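Local coordinates for Pex (Synechococcus elongatus PCC 7942, PDB 2E1N), which modifies the cyanobacterial circadian clock as a period extender, probably by binding DNA through a PadR-like winged helix-turn-helix fold, at residues 34-39 against 75-80; 39-44 against 113-118; 52-57 against 66-71; 85-90 against 98-103. One frame throughout, in Å; residues are numbered along the deposited sequence.

Contact 1: residues 34-39 against 75-80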
loop_
_atom_site.group_PDB
_atom_site.type_symbol
_atom_site.label_atom_id
_atom_site.label_comp_id
_atom_site.label_asym_id
_atom_site.label_seq_id
_atom_site.Cartn_x
_atom_site.Cartn_y
_atom_site.Cartn_z
ATOM N N LEU B 34 6.026 -10.231 2.106
ATOM C CA LEU B 34 4.693 -10.684 1.772
ATOM C C LEU B 34 4.720 -11.774 0.732
ATOM O O LEU B 34 3.891 -12.694 0.788
ATOM C CB LEU B 34 3.835 -9.549 1.200
ATOM C CG LEU B 34 3.435 -8.512 2.219
ATOM C CD1 LEU B 34 3.121 -7.161 1.555
ATOM C CD2 LEU B 34 2.238 -9.096 2.979
ATOM N N ALA B 35 5.664 -11.704 -0.198
ATOM C CA ALA B 35 5.762 -12.761 -1.234
ATOM C C ALA B 35 6.107 -14.130 -0.637
ATOM O O ALA B 35 5.561 -15.139 -1.081
ATOM C CB ALA B 35 6.779 -12.386 -2.287
ATOM N N VAL B 36 7.015 -14.184 0.340
ATOM C CA VAL B 36 7.302 -15.438 1.024
ATOM C C VAL B 36 6.034 -16.036 1.644
ATOM O O VAL B 36 5.759 -17.228 1.503
ATOM C CB VAL B 36 8.437 -15.273 2.068
ATOM C CG1 VAL B 36 8.456 -16.562 3.008
ATOM C CG2 VAL B 36 9.723 -15.058 1.405
ATOM N N CYS B 37 5.232 -15.208 2.322
ATOM C CA CYS B 37 4.002 -15.710 2.974
ATOM C C CYS B 37 2.924 -16.116 1.971
ATOM O O CYS B 37 2.248 -17.140 2.156
ATOM C CB CYS B 37 3.495 -14.663 3.935
ATOM S SG CYS B 37 4.760 -14.324 5.198
ATOM N N TYR B 38 2.755 -15.321 0.910
ATOM C CA TYR B 38 1.821 -15.680 -0.183
ATOM C C TYR B 38 2.210 -17.023 -0.841
ATOM O O TYR B 38 1.399 -17.927 -1.019
ATOM C CB TYR B 38 1.773 -14.559 -1.245
ATOM C CG TYR B 38 1.195 -15.056 -2.571
ATOM C CD1 TYR B 38 -0.142 -15.454 -2.670
ATOM C CD2 TYR B 38 1.987 -15.142 -3.695
ATOM C CE1 TYR B 38 -0.648 -15.964 -3.883
ATOM C CE2 TYR B 38 1.475 -15.628 -4.903
ATOM C CZ TYR B 38 0.161 -16.067 -4.957
ATOM O OH TYR B 38 -0.388 -16.572 -6.105
ATOM N N VAL B 39 3.468 -17.157 -1.219
ATOM C CA VAL B 39 3.899 -18.392 -1.856
ATOM C C VAL B 39 3.625 -19.567 -0.951
ATOM O O VAL B 39 3.065 -20.577 -1.380
ATOM C CB VAL B 39 5.377 -18.302 -2.248
ATOM C CG1 VAL B 39 5.928 -19.650 -2.683
ATOM C CG2 VAL B 39 5.558 -17.216 -3.357
ATOM N N LEU B 75 11.569 -17.322 -3.514
ATOM C CA LEU B 75 11.851 -18.769 -3.721
ATOM C C LEU B 75 13.243 -19.173 -3.263
ATOM O O LEU B 75 13.398 -20.208 -2.639
ATOM C CB LEU B 75 11.659 -19.212 -5.134
ATOM C CG LEU B 75 10.258 -19.056 -5.738
ATOM C CD1 LEU B 75 10.338 -19.192 -7.282
ATOM C CD2 LEU B 75 9.342 -20.028 -5.084
ATOM N N LYS B 76 14.239 -18.363 -3.554
ATOM C CA LYS B 76 15.587 -18.659 -3.131
ATOM C C LYS B 76 15.689 -18.702 -1.608
ATOM O O LYS B 76 16.354 -19.581 -1.064
ATOM C CB LYS B 76 16.554 -17.638 -3.693
ATOM C CG LYS B 76 17.994 -17.994 -3.437
ATOM C CD LYS B 76 18.926 -16.845 -3.790
ATOM C CE LYS B 76 20.311 -17.371 -4.194
ATOM N NZ LYS B 76 21.256 -16.291 -4.602
ATOM N N PHE B 77 15.064 -17.754 -0.913
ATOM C CA PHE B 77 15.048 -17.727 0.550
ATOM C C PHE B 77 14.472 -19.015 1.094
ATOM O O PHE B 77 15.032 -19.656 1.981
ATOM C CB PHE B 77 14.231 -16.541 1.059
ATOM C CG PHE B 77 13.981 -16.546 2.531
ATOM C CD1 PHE B 77 15.014 -16.271 3.422
ATOM C CD2 PHE B 77 12.735 -16.891 3.054
ATOM C CE1 PHE B 77 14.786 -16.304 4.800
ATOM C CE2 PHE B 77 12.510 -16.932 4.398
ATOM C CZ PHE B 77 13.550 -16.626 5.295
ATOM N N LEU B 78 13.325 -19.382 0.553
ATOM C CA LEU B 78 12.569 -20.542 1.050
ATOM C C LEU B 78 13.307 -21.822 0.756
ATOM O O LEU B 78 13.201 -22.772 1.529
ATOM C CB LEU B 78 11.189 -20.574 0.400
ATOM C CG LEU B 78 10.221 -19.491 0.914
ATOM C CD1 LEU B 78 8.912 -19.587 0.099
ATOM C CD2 LEU B 78 10.005 -19.680 2.406
ATOM N N GLU B 79 14.062 -21.866 -0.344
ATOM C CA GLU B 79 14.881 -23.065 -0.616
ATOM C C GLU B 79 16.089 -23.145 0.322
ATOM O O GLU B 79 16.423 -24.204 0.899
ATOM C CB GLU B 79 15.401 -23.051 -2.056
ATOM C CG GLU B 79 14.395 -23.274 -3.098
ATOM C CD GLU B 79 15.042 -23.253 -4.480
ATOM O OE1 GLU B 79 14.967 -24.292 -5.164
ATOM O OE2 GLU B 79 15.659 -22.222 -4.847
ATOM N N ASP B 80 16.752 -22.002 0.475
ATOM C CA ASP B 80 17.904 -21.874 1.373
ATOM C C ASP B 80 17.585 -22.206 2.845
ATOM O O ASP B 80 18.405 -22.768 3.572
ATOM C CB ASP B 80 18.503 -20.476 1.240
ATOM C CG ASP B 80 19.241 -20.248 -0.105
ATOM O OD1 ASP B 80 19.437 -21.188 -0.904
ATOM O OD2 ASP B 80 19.604 -19.075 -0.387
#

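Contact 2: residues 39-44 against 113-118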
loop_
_atom_site.group_PDB
_atom_site.type_symbol
_atom_site.label_atom_id
_atom_site.label_comp_id
_atom_site.label_asym_id
_atom_site.label_seq_id
_atom_site.Cartn_x
_atom_site.Cartn_y
_atom_site.Cartn_z
ATOM N N VAL B 39 3.468 -17.157 -1.219
ATOM C CA VAL B 39 3.899 -18.392 -1.856
ATOM C C VAL B 39 3.625 -19.567 -0.951
ATOM O O VAL B 39 3.065 -20.577 -1.380
ATOM C CB VAL B 39 5.377 -18.302 -2.248
ATOM C CG1 VAL B 39 5.928 -19.650 -2.683
ATOM C CG2 VAL B 39 5.558 -17.216 -3.357
ATOM N N LEU B 40 3.953 -19.447 0.324
ATOM C CA LEU B 40 3.682 -20.536 1.245
ATOM C C LEU B 40 2.205 -20.855 1.432
ATOM O O LEU B 40 1.833 -22.033 1.511
ATOM C CB LEU B 40 4.394 -20.295 2.577
ATOM C CG LEU B 40 5.937 -20.442 2.523
ATOM C CD1 LEU B 40 6.521 -20.145 3.914
ATOM C CD2 LEU B 40 6.445 -21.833 1.975
ATOM N N ALA B 41 1.363 -19.818 1.435
ATOM C CA ALA B 41 -0.107 -19.995 1.470
ATOM C C ALA B 41 -0.585 -20.860 0.284
ATOM O O ALA B 41 -1.444 -21.735 0.480
ATOM C CB ALA B 41 -0.812 -18.638 1.496
ATOM N N VAL B 42 -0.026 -20.641 -0.903
ATOM C CA VAL B 42 -0.343 -21.447 -2.084
ATOM C C VAL B 42 0.135 -22.884 -1.944
ATOM O O VAL B 42 -0.634 -23.826 -2.142
ATOM C CB VAL B 42 0.211 -20.807 -3.382
ATOM C CG1 VAL B 42 -0.060 -21.709 -4.604
ATOM C CG2 VAL B 42 -0.396 -19.417 -3.579
ATOM N N LEU B 43 1.412 -23.046 -1.581
ATOM C CA LEU B 43 2.058 -24.348 -1.547
ATOM C C LEU B 43 1.508 -25.269 -0.453
ATOM O O LEU B 43 1.671 -26.487 -0.524
ATOM C CB LEU B 43 3.574 -24.146 -1.421
ATOM C CG LEU B 43 4.260 -23.472 -2.605
ATOM C CD1 LEU B 43 5.789 -23.457 -2.390
ATOM C CD2 LEU B 43 3.936 -24.162 -3.969
ATOM N N ARG B 44 0.861 -24.695 0.567
ATOM C CA ARG B 44 0.184 -25.506 1.572
ATOM C C ARG B 44 -1.009 -26.279 0.991
ATOM O O ARG B 44 -1.426 -27.267 1.606
ATOM C CB ARG B 44 -0.248 -24.669 2.770
ATOM C CG ARG B 44 0.953 -24.239 3.608
ATOM C CD ARG B 44 0.553 -23.361 4.784
ATOM N NE ARG B 44 -0.505 -23.972 5.563
ATOM C CZ ARG B 44 -0.330 -24.924 6.458
ATOM N NH1 ARG B 44 0.864 -25.426 6.715
ATOM N NH2 ARG B 44 -1.382 -25.379 7.101
ATOM N N ASP B 113 2.630 -20.855 10.085
ATOM C CA ASP B 113 2.824 -19.554 10.708
ATOM C C ASP B 113 2.916 -18.427 9.665
ATOM O O ASP B 113 2.239 -17.387 9.763
ATOM C CB ASP B 113 4.121 -19.663 11.533
ATOM C CG ASP B 113 4.503 -18.387 12.206
ATOM O OD1 ASP B 113 5.718 -18.226 12.459
ATOM O OD2 ASP B 113 3.623 -17.552 12.504
ATOM N N LEU B 114 3.741 -18.643 8.646
ATOM C CA LEU B 114 3.977 -17.597 7.648
ATOM C C LEU B 114 2.754 -17.438 6.752
ATOM O O LEU B 114 2.361 -16.340 6.424
ATOM C CB LEU B 114 5.225 -17.930 6.821
ATOM C CG LEU B 114 6.531 -17.958 7.640
ATOM C CD1 LEU B 114 7.679 -18.563 6.870
ATOM C CD2 LEU B 114 6.894 -16.573 8.137
ATOM N N ALA B 115 2.118 -18.543 6.379
ATOM C CA ALA B 115 0.874 -18.473 5.603
ATOM C C ALA B 115 -0.226 -17.700 6.325
ATOM O O ALA B 115 -0.949 -16.915 5.713
ATOM C CB ALA B 115 0.400 -19.887 5.251
ATOM N N GLN B 116 -0.342 -17.919 7.626
ATOM C CA GLN B 116 -1.263 -17.152 8.470
ATOM C C GLN B 116 -1.019 -15.651 8.390
ATOM O O GLN B 116 -1.966 -14.866 8.392
ATOM C CB GLN B 116 -1.136 -17.606 9.921
ATOM C CG GLN B 116 -1.652 -19.012 10.195
ATOM C CD GLN B 116 -1.928 -19.245 11.657
ATOM O OE1 GLN B 116 -2.655 -18.468 12.289
ATOM N NE2 GLN B 116 -1.356 -20.297 12.213
ATOM N N LEU B 117 0.247 -15.240 8.320
ATOM C CA LEU B 117 0.586 -13.828 8.254
ATOM C C LEU B 117 0.045 -13.184 6.950
ATOM O O LEU B 117 -0.358 -12.017 6.944
ATOM C CB LEU B 117 2.090 -13.616 8.363
ATOM C CG LEU B 117 2.798 -13.983 9.675
ATOM C CD1 LEU B 117 4.297 -13.812 9.482
ATOM C CD2 LEU B 117 2.306 -13.141 10.825
ATOM N N TRP B 118 0.063 -13.938 5.849
ATOM C CA TRP B 118 -0.581 -13.517 4.606
ATOM C C TRP B 118 -2.084 -13.292 4.796
ATOM O O TRP B 118 -2.598 -12.188 4.544
ATOM C CB TRP B 118 -0.331 -14.576 3.523
ATOM C CG TRP B 118 -1.056 -14.388 2.240
ATOM C CD1 TRP B 118 -1.995 -15.227 1.691
ATOM C CD2 TRP B 118 -0.891 -13.320 1.325
ATOM N NE1 TRP B 118 -2.436 -14.723 0.497
ATOM C CE2 TRP B 118 -1.762 -13.559 0.243
ATOM C CE3 TRP B 118 -0.095 -12.165 1.316
ATOM C CZ2 TRP B 118 -1.864 -12.696 -0.825
ATOM C CZ3 TRP B 118 -0.191 -11.323 0.260
ATOM C CH2 TRP B 118 -1.084 -11.585 -0.802
#

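Contact 3: residues 52-57 against 66-71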
loop_
_atom_site.group_PDB
_atom_site.type_symbol
_atom_site.label_atom_id
_atom_site.label_comp_id
_atom_site.label_asym_id
_atom_site.label_seq_id
_atom_site.Cartn_x
_atom_site.Cartn_y
_atom_site.Cartn_z
ATOM N N GLU B 52 2.609 -19.502 -12.751
ATOM C CA GLU B 52 1.326 -19.703 -12.086
ATOM C C GLU B 52 1.183 -18.887 -10.795
ATOM O O GLU B 52 0.090 -18.366 -10.542
ATOM C CB GLU B 52 1.061 -21.192 -11.804
ATOM C CG GLU B 52 -0.284 -21.499 -11.160
ATOM C CD GLU B 52 -0.579 -22.978 -11.017
ATOM O OE1 GLU B 52 -0.067 -23.612 -10.064
ATOM O OE2 GLU B 52 -1.347 -23.519 -11.864
ATOM N N LEU B 53 2.228 -18.826 -9.969
ATOM C CA LEU B 53 2.173 -18.081 -8.717
ATOM C C LEU B 53 1.880 -16.603 -8.969
ATOM O O LEU B 53 1.058 -15.961 -8.253
ATOM C CB LEU B 53 3.474 -18.218 -7.939
ATOM C CG LEU B 53 3.672 -19.579 -7.222
ATOM C CD1 LEU B 53 5.164 -19.891 -6.921
ATOM C CD2 LEU B 53 2.786 -19.691 -5.948
ATOM N N ILE B 54 2.515 -16.066 -9.995
ATOM C CA ILE B 54 2.281 -14.672 -10.401
ATOM C C ILE B 54 0.846 -14.449 -10.898
ATOM O O ILE B 54 0.175 -13.469 -10.499
ATOM C CB ILE B 54 3.356 -14.208 -11.452
ATOM C CG1 ILE B 54 4.750 -14.169 -10.788
ATOM C CG2 ILE B 54 2.994 -12.857 -12.055
ATOM C CD1 ILE B 54 5.921 -13.920 -11.663
ATOM N N GLN B 55 0.385 -15.318 -11.799
ATOM C CA GLN B 55 -0.936 -15.224 -12.407
ATOM C C GLN B 55 -2.063 -15.432 -11.395
ATOM O O GLN B 55 -3.059 -14.691 -11.395
ATOM C CB GLN B 55 -1.088 -16.219 -13.559
ATOM C CG GLN B 55 -2.428 -16.145 -14.212
ATOM C CD GLN B 55 -2.633 -17.216 -15.255
ATOM O OE1 GLN B 55 -1.691 -17.606 -15.977
ATOM N NE2 GLN B 55 -3.869 -17.735 -15.329
ATOM N N HIS B 56 -1.885 -16.422 -10.523
ATOM C CA HIS B 56 -2.857 -16.763 -9.523
ATOM C C HIS B 56 -3.061 -15.585 -8.581
ATOM O O HIS B 56 -4.179 -15.342 -8.136
ATOM C CB HIS B 56 -2.374 -17.978 -8.740
ATOM C CG HIS B 56 -3.303 -18.409 -7.657
ATOM N ND1 HIS B 56 -4.576 -18.869 -7.906
ATOM C CD2 HIS B 56 -3.132 -18.468 -6.315
ATOM C CE1 HIS B 56 -5.150 -19.199 -6.760
ATOM N NE2 HIS B 56 -4.291 -18.965 -5.778
ATOM N N LEU B 57 -1.987 -14.851 -8.291
ATOM C CA LEU B 57 -2.105 -13.726 -7.364
ATOM C C LEU B 57 -3.036 -12.659 -7.971
ATOM O O LEU B 57 -3.947 -12.113 -7.335
ATOM C CB LEU B 57 -0.742 -13.109 -7.109
ATOM C CG LEU B 57 -0.748 -11.886 -6.211
ATOM C CD1 LEU B 57 -1.199 -12.278 -4.840
ATOM C CD2 LEU B 57 0.616 -11.261 -6.190
ATOM N N LEU B 66 2.872 -9.558 -8.366
ATOM C CA LEU B 66 4.144 -10.140 -7.976
ATOM C C LEU B 66 5.049 -10.088 -9.177
ATOM O O LEU B 66 4.661 -10.520 -10.276
ATOM C CB LEU B 66 3.935 -11.585 -7.501
ATOM C CG LEU B 66 5.175 -12.384 -7.106
ATOM C CD1 LEU B 66 5.915 -11.618 -5.983
ATOM C CD2 LEU B 66 4.619 -13.731 -6.648
ATOM N N SER B 67 6.246 -9.506 -8.990
ATOM C CA SER B 67 7.254 -9.456 -10.022
ATOM C C SER B 67 8.133 -10.707 -10.026
ATOM O O SER B 67 8.322 -11.391 -9.007
ATOM C CB SER B 67 8.126 -8.216 -9.884
ATOM O OG SER B 67 8.972 -8.285 -8.718
ATOM N N ASP B 68 8.724 -10.996 -11.183
ATOM C CA ASP B 68 9.691 -12.094 -11.211
ATOM C C ASP B 68 10.879 -11.905 -10.272
ATOM O O ASP B 68 11.367 -12.853 -9.652
ATOM C CB ASP B 68 10.168 -12.333 -12.631
ATOM C CG ASP B 68 9.256 -13.244 -13.315
ATOM O OD1 ASP B 68 9.311 -14.461 -12.978
ATOM O OD2 ASP B 68 8.411 -12.755 -14.067
ATOM N N THR B 69 11.323 -10.668 -10.149
ATOM C CA THR B 69 12.437 -10.343 -9.284
ATOM C C THR B 69 12.166 -10.735 -7.810
ATOM O O THR B 69 12.966 -11.416 -7.129
ATOM C CB THR B 69 12.648 -8.824 -9.334
ATOM O OG1 THR B 69 12.526 -8.350 -10.701
ATOM C CG2 THR B 69 13.984 -8.483 -8.758
ATOM N N VAL B 70 11.026 -10.299 -7.331
ATOM C CA VAL B 70 10.627 -10.555 -5.928
ATOM C C VAL B 70 10.263 -12.025 -5.732
ATOM O O VAL B 70 10.626 -12.642 -4.712
ATOM C CB VAL B 70 9.504 -9.644 -5.502
ATOM C CG1 VAL B 70 8.922 -10.126 -4.150
ATOM C CG2 VAL B 70 9.990 -8.190 -5.481
ATOM N N LEU B 71 9.612 -12.619 -6.723
ATOM C CA LEU B 71 9.316 -14.065 -6.662
ATOM C C LEU B 71 10.591 -14.894 -6.508
ATOM O O LEU B 71 10.668 -15.787 -5.682
ATOM C CB LEU B 71 8.549 -14.525 -7.892
ATOM C CG LEU B 71 8.315 -16.036 -7.995
ATOM C CD1 LEU B 71 7.539 -16.557 -6.805
ATOM C CD2 LEU B 71 7.679 -16.364 -9.372
HETATM O O HOH W 1 0.860 -10.819 -10.242
#

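Contact 4: residues 85-90 against 98-103. With SO4 (sulfate ion), chain D.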
loop_
_atom_site.group_PDB
_atom_site.type_symbol
_atom_site.label_atom_id
_atom_site.label_comp_id
_atom_site.label_asym_id
_atom_site.label_seq_id
_atom_site.Cartn_x
_atom_site.Cartn_y
_atom_site.Cartn_z
ATOM N N SER B 85 11.125 -27.182 -1.723
ATOM C CA SER B 85 12.000 -27.854 -2.636
ATOM C C SER B 85 11.434 -27.791 -4.042
ATOM O O SER B 85 10.252 -27.480 -4.231
ATOM C CB SER B 85 12.226 -29.296 -2.201
ATOM O OG SER B 85 11.008 -30.007 -2.142
ATOM N N GLY B 86 12.300 -27.995 -5.011
ATOM C CA GLY B 86 11.934 -27.942 -6.385
ATOM C C GLY B 86 12.090 -29.283 -7.044
ATOM O O GLY B 86 12.747 -30.185 -6.531
ATOM N N TYR B 87 11.414 -29.408 -8.175
ATOM C CA TYR B 87 11.546 -30.567 -9.040
ATOM C C TYR B 87 11.211 -30.161 -10.447
ATOM O O TYR B 87 10.537 -29.184 -10.661
ATOM C CB TYR B 87 10.654 -31.727 -8.604
ATOM C CG TYR B 87 9.165 -31.526 -8.602
ATOM C CD1 TYR B 87 8.387 -31.926 -9.698
ATOM C CD2 TYR B 87 8.506 -31.031 -7.488
ATOM C CE1 TYR B 87 7.036 -31.784 -9.673
ATOM C CE2 TYR B 87 7.119 -30.880 -7.470
ATOM C CZ TYR B 87 6.398 -31.272 -8.560
ATOM O OH TYR B 87 5.026 -31.137 -8.551
ATOM N N TRP B 88 11.702 -30.929 -11.402
ATOM C CA TRP B 88 11.501 -30.596 -12.804
ATOM C C TRP B 88 10.328 -31.391 -13.322
ATOM O O TRP B 88 10.209 -32.601 -13.056
ATOM C CB TRP B 88 12.735 -30.954 -13.639
ATOM C CG TRP B 88 13.883 -30.067 -13.450
ATOM C CD1 TRP B 88 15.070 -30.395 -12.842
ATOM C CD2 TRP B 88 13.988 -28.694 -13.832
ATOM N NE1 TRP B 88 15.905 -29.294 -12.838
ATOM C CE2 TRP B 88 15.267 -28.249 -13.453
ATOM C CE3 TRP B 88 13.132 -27.799 -14.490
ATOM C CZ2 TRP B 88 15.704 -26.950 -13.699
ATOM C CZ3 TRP B 88 13.557 -26.504 -14.713
ATOM C CH2 TRP B 88 14.822 -26.088 -14.307
ATOM N N LYS B 89 9.493 -30.740 -14.134
ATOM C CA LYS B 89 8.339 -31.400 -14.682
ATOM C C LYS B 89 8.263 -31.208 -16.201
ATOM O O LYS B 89 8.532 -30.133 -16.711
ATOM C CB LYS B 89 7.066 -30.864 -14.042
ATOM C CG LYS B 89 5.795 -31.449 -14.656
ATOM C CD LYS B 89 4.522 -30.948 -13.984
ATOM C CE LYS B 89 4.070 -31.873 -12.841
ATOM N NZ LYS B 89 3.125 -32.955 -13.329
ATOM N N LYS B 90 7.882 -32.278 -16.893
ATOM C CA LYS B 90 7.679 -32.256 -18.348
ATOM C C LYS B 90 6.349 -31.584 -18.682
ATOM O O LYS B 90 5.316 -32.002 -18.178
ATOM C CB LYS B 90 7.695 -33.711 -18.859
ATOM C CG LYS B 90 7.196 -33.927 -20.272
ATOM C CD LYS B 90 7.900 -33.024 -21.285
ATOM C CE LYS B 90 7.218 -33.109 -22.622
ATOM N NZ LYS B 90 7.820 -32.133 -23.563
ATOM N N ARG B 98 9.734 -27.489 -16.760
ATOM C CA ARG B 98 9.081 -26.528 -15.864
ATOM C C ARG B 98 9.574 -26.811 -14.451
ATOM O O ARG B 98 9.546 -27.931 -13.999
ATOM C CB ARG B 98 7.568 -26.713 -15.959
ATOM C CG ARG B 98 6.739 -25.805 -15.086
ATOM C CD ARG B 98 5.783 -25.035 -15.974
ATOM N NE ARG B 98 4.499 -25.665 -15.985
ATOM C CZ ARG B 98 3.536 -25.450 -16.857
ATOM N NH1 ARG B 98 3.660 -24.597 -17.873
ATOM N NH2 ARG B 98 2.419 -26.116 -16.683
ATOM N N ARG B 99 10.032 -25.782 -13.754
ATOM C CA ARG B 99 10.463 -25.963 -12.373
ATOM C C ARG B 99 9.215 -25.812 -11.527
ATOM O O ARG B 99 8.617 -24.704 -11.491
ATOM C CB ARG B 99 11.501 -24.917 -11.992
ATOM C CG ARG B 99 12.189 -25.149 -10.665
ATOM C CD ARG B 99 12.987 -26.398 -10.723
ATOM N NE ARG B 99 13.820 -26.624 -9.545
ATOM C CZ ARG B 99 14.430 -27.772 -9.288
ATOM N NH1 ARG B 99 14.232 -28.838 -10.051
ATOM N NH2 ARG B 99 15.173 -27.885 -8.197
ATOM N N MET B 100 8.836 -26.902 -10.871
ATOM C CA MET B 100 7.779 -26.926 -9.874
ATOM C C MET B 100 8.355 -26.783 -8.457
ATOM O O MET B 100 9.488 -27.191 -8.189
ATOM C CB MET B 100 7.027 -28.254 -9.932
ATOM C CG MET B 100 6.371 -28.567 -11.262
ATOM S SD MET B 100 5.037 -27.443 -11.716
ATOM C CE MET B 100 3.847 -27.739 -10.401
ATOM N N TYR B 101 7.516 -26.301 -7.542
ATOM C CA TYR B 101 7.897 -26.089 -6.152
ATOM C C TYR B 101 6.859 -26.742 -5.236
ATOM O O TYR B 101 5.638 -26.798 -5.561
ATOM C CB TYR B 101 8.036 -24.597 -5.834
ATOM C CG TYR B 101 9.090 -23.941 -6.638
ATOM C CD1 TYR B 101 10.447 -24.028 -6.276
ATOM C CD2 TYR B 101 8.765 -23.260 -7.760
ATOM C CE1 TYR B 101 11.414 -23.427 -7.045
ATOM C CE2 TYR B 101 9.731 -22.658 -8.532
ATOM C CZ TYR B 101 11.051 -22.769 -8.179
ATOM O OH TYR B 101 12.000 -22.131 -8.964
ATOM N N GLN B 102 7.354 -27.301 -4.136
ATOM C CA GLN B 102 6.487 -27.929 -3.143
ATOM C C GLN B 102 7.046 -27.726 -1.741
ATOM O O GLN B 102 8.222 -27.431 -1.575
ATOM C CB GLN B 102 6.298 -29.427 -3.462
ATOM C CG GLN B 102 7.543 -30.253 -3.195
ATOM C CD GLN B 102 7.488 -31.700 -3.758
ATOM O OE1 GLN B 102 6.462 -32.369 -3.704
ATOM N NE2 GLN B 102 8.601 -32.164 -4.230
ATOM N N LEU B 103 6.201 -27.873 -0.726
ATOM C CA LEU B 103 6.713 -27.827 0.631
ATOM C C LEU B 103 7.523 -29.081 0.846
ATOM O O LEU B 103 7.065 -30.179 0.500
ATOM C CB LEU B 103 5.587 -27.759 1.662
ATOM C CG LEU B 103 4.677 -26.568 1.606
ATOM C CD1 LEU B 103 3.599 -26.736 2.670
ATOM C CD2 LEU B 103 5.461 -25.285 1.788
HETATM S S SO4 D . 6.919 -22.015 -17.291
HETATM O O1 SO4 D . 7.768 -21.129 -18.061
HETATM O O2 SO4 D . 7.583 -23.297 -17.258
HETATM O O3 SO4 D . 6.686 -21.540 -15.935
HETATM O O4 SO4 D . 5.647 -22.167 -17.980
#

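Contact 1: residues 34-39 against 75-80
Val39, which faces Leu75 and Leu78 across the contact, has its amide N held by Ala35 O at 2.9 Å, a regular helical backbone bond. No hydrogen bond crosses to helix 68-80; the contact is made by apolar side chains. Val36 turns CG1 anti to its backbone N (chi1 167°), and that methyl meets Leu78 CD2 at 3.5 Å. Its other branch, CG2, lies 3.9 Å from Phe77 CD2. The second methyl of Leu78, CD1, lies near Val39 CG1 at 4.1 Å, so the leucine fork spans both valines. An alanine in place of Leu78 would probably leave a gap against Val36 and Val39. Leu75 crosses Val39 at about a right angle, its CD2 4.2 Å from Val39 CG1. The axes of the two short segments pass 10.1 Å apart, at 68° between their N-to-C directions. Phe77 packs on Phe15 and Met13 of the second subunit. Leu78, on helix 68-80, also touches Ile83 of the loop and Ile84 of strand 84-89, while Cys37 packs on Leu114 and Trp118 of helix 110-123.

Contact 2: residues 39-44 against 113-118
Leu40 and Leu114 each place CG anti to the carbonyl carbon, Leu40 with chi1 -71°, and the two leucines meet through their CD1 methyls at 3.5 Å. Trp118 takes the other course, its CG anti to the backbone N (chi1 173°), which directs the indole toward Ala41, with Trp118 CD1 3.6 Å from Ala41 CB. Between these two touches the helices come very near one another. Ala41 and Ala115 face each other with their CA atoms 4.5 Å apart, and Ala115 CB rests 3.8 Å from Ala41 CA. The short axes approach to 8.1 Å and cross at 112° between their N-to-C directions. Arg44 closes the end of the contact: its chain bends at chi3, and CD lies 3.5 Å from Ala115 CB. The guanidinium runs on to Asp109, with which NH1 makes a salt bridge, and to the hydroxyl of Ser111. Trp118 also meets the ring of Tyr38, and Leu114 packs on Tyr19 of the second subunit. Small alanine methyls thus permit the close approach, and the arginine lays its aliphatic CD against Ala115 at the margin of the packing, while its charge is probably offset by Asp109, just before helix 110-123, although Arg112 lies close by.

Contact 3: residues 52-57 against 66-71
The helix-turn-helix unit, as the PadR-like family suggests, is formed here by helix 50-60 and helix 68-80, and Ile54 and Leu66 meet where the connecting segment comes back to the first helix. Ile54 CG2 lies 3.4 Å from Leu66 O, and its CD1 end reaches past to Leu71 CD2 at 3.8 Å. The same CD1 sits 3.7 Å from both carboxylate oxygens of Asp68. An alanine in place of Ile54 would probably open a gap beside Leu71 and leave the turn less firmly packed. Leu53 CD1 meets Leu71 CD1 at 4.1 Å. Leu57 holds CG anti to its backbone N (chi1 177°), and its side chain crosses that of Leu66 at about a right angle, with CD2 3.6 Å from Leu66 CB. One water donates to Ile54 O at 2.7 Å and accepts from Leu66 N at 3.0 Å. Ser67 is the N-cap of the second helix, its OG accepting from Val70 N at 3.2 Å. Helix 50-60 thus packs on both Leu66 and Leu71, while water serves Ile54 O and Leu66 N, and serine Val70 N.

Contact 4: residues 85-90 against 98-103
Tyr87 and Met100 form a hydrogen-bonded antiparallel pair, with Tyr87 O accepting from Met100 N at 2.9 Å; similar paired bonds join Ser85 to Gln102 and Lys89 to Arg98. On the face carrying Tyr87, Met100 and Gln102, Met100 CB sits over the Tyr87 ring, 3.5 Å from its centroid, a CH-pi contact. On the opposite face, with Gly86 and Tyr101, Arg99 CD lies directly over the six-membered ring of Trp88, 3.8 Å from its centroid. The Arg99 chain bends at chi2 (65°), which brings its guanidinium to the five-membered ring for a cation-pi contact, CZ being 4.3 Å from the centroid. Gly86 C and Tyr87 N lie over one face of that guanidinium. Further out, Tyr87 OH bonds to Asp47, and Arg98 NH1 donates to the sulfate O4 at 3.1 Å. Arg98 also makes a cation-pi contact with Tyr49; Arg94, Arg96 and Thr51 bind the same ion. Such an arginine-rich anion site is consistent with the wing meeting DNA phosphate, although the sulfate probably came from the crystallisation liquor.

Contacts 1 and 2 share Val39 and both use helix 32-43, their centres about 9 Å apart; contact 1 brings in helix 68-80, contact 2 helix 110-123, and both touch the second subunit. Contact 3, its centre about 11 Å from that of contact 1, adds helix 50-60, and Tyr38 links the two through Leu53 O. Contact 4 is the hairpin after helix 68-80, about 18 Å from contact 2 between centres, with Leu103 packing back on Leu40. Along the chain the segments of contacts 1 and 2 alternate; contact 3 falls between the segments of both, contact 4 between those of contact 2. This is consistent with a PadR-like winged helix-turn-helix body backed by the C-terminal helix.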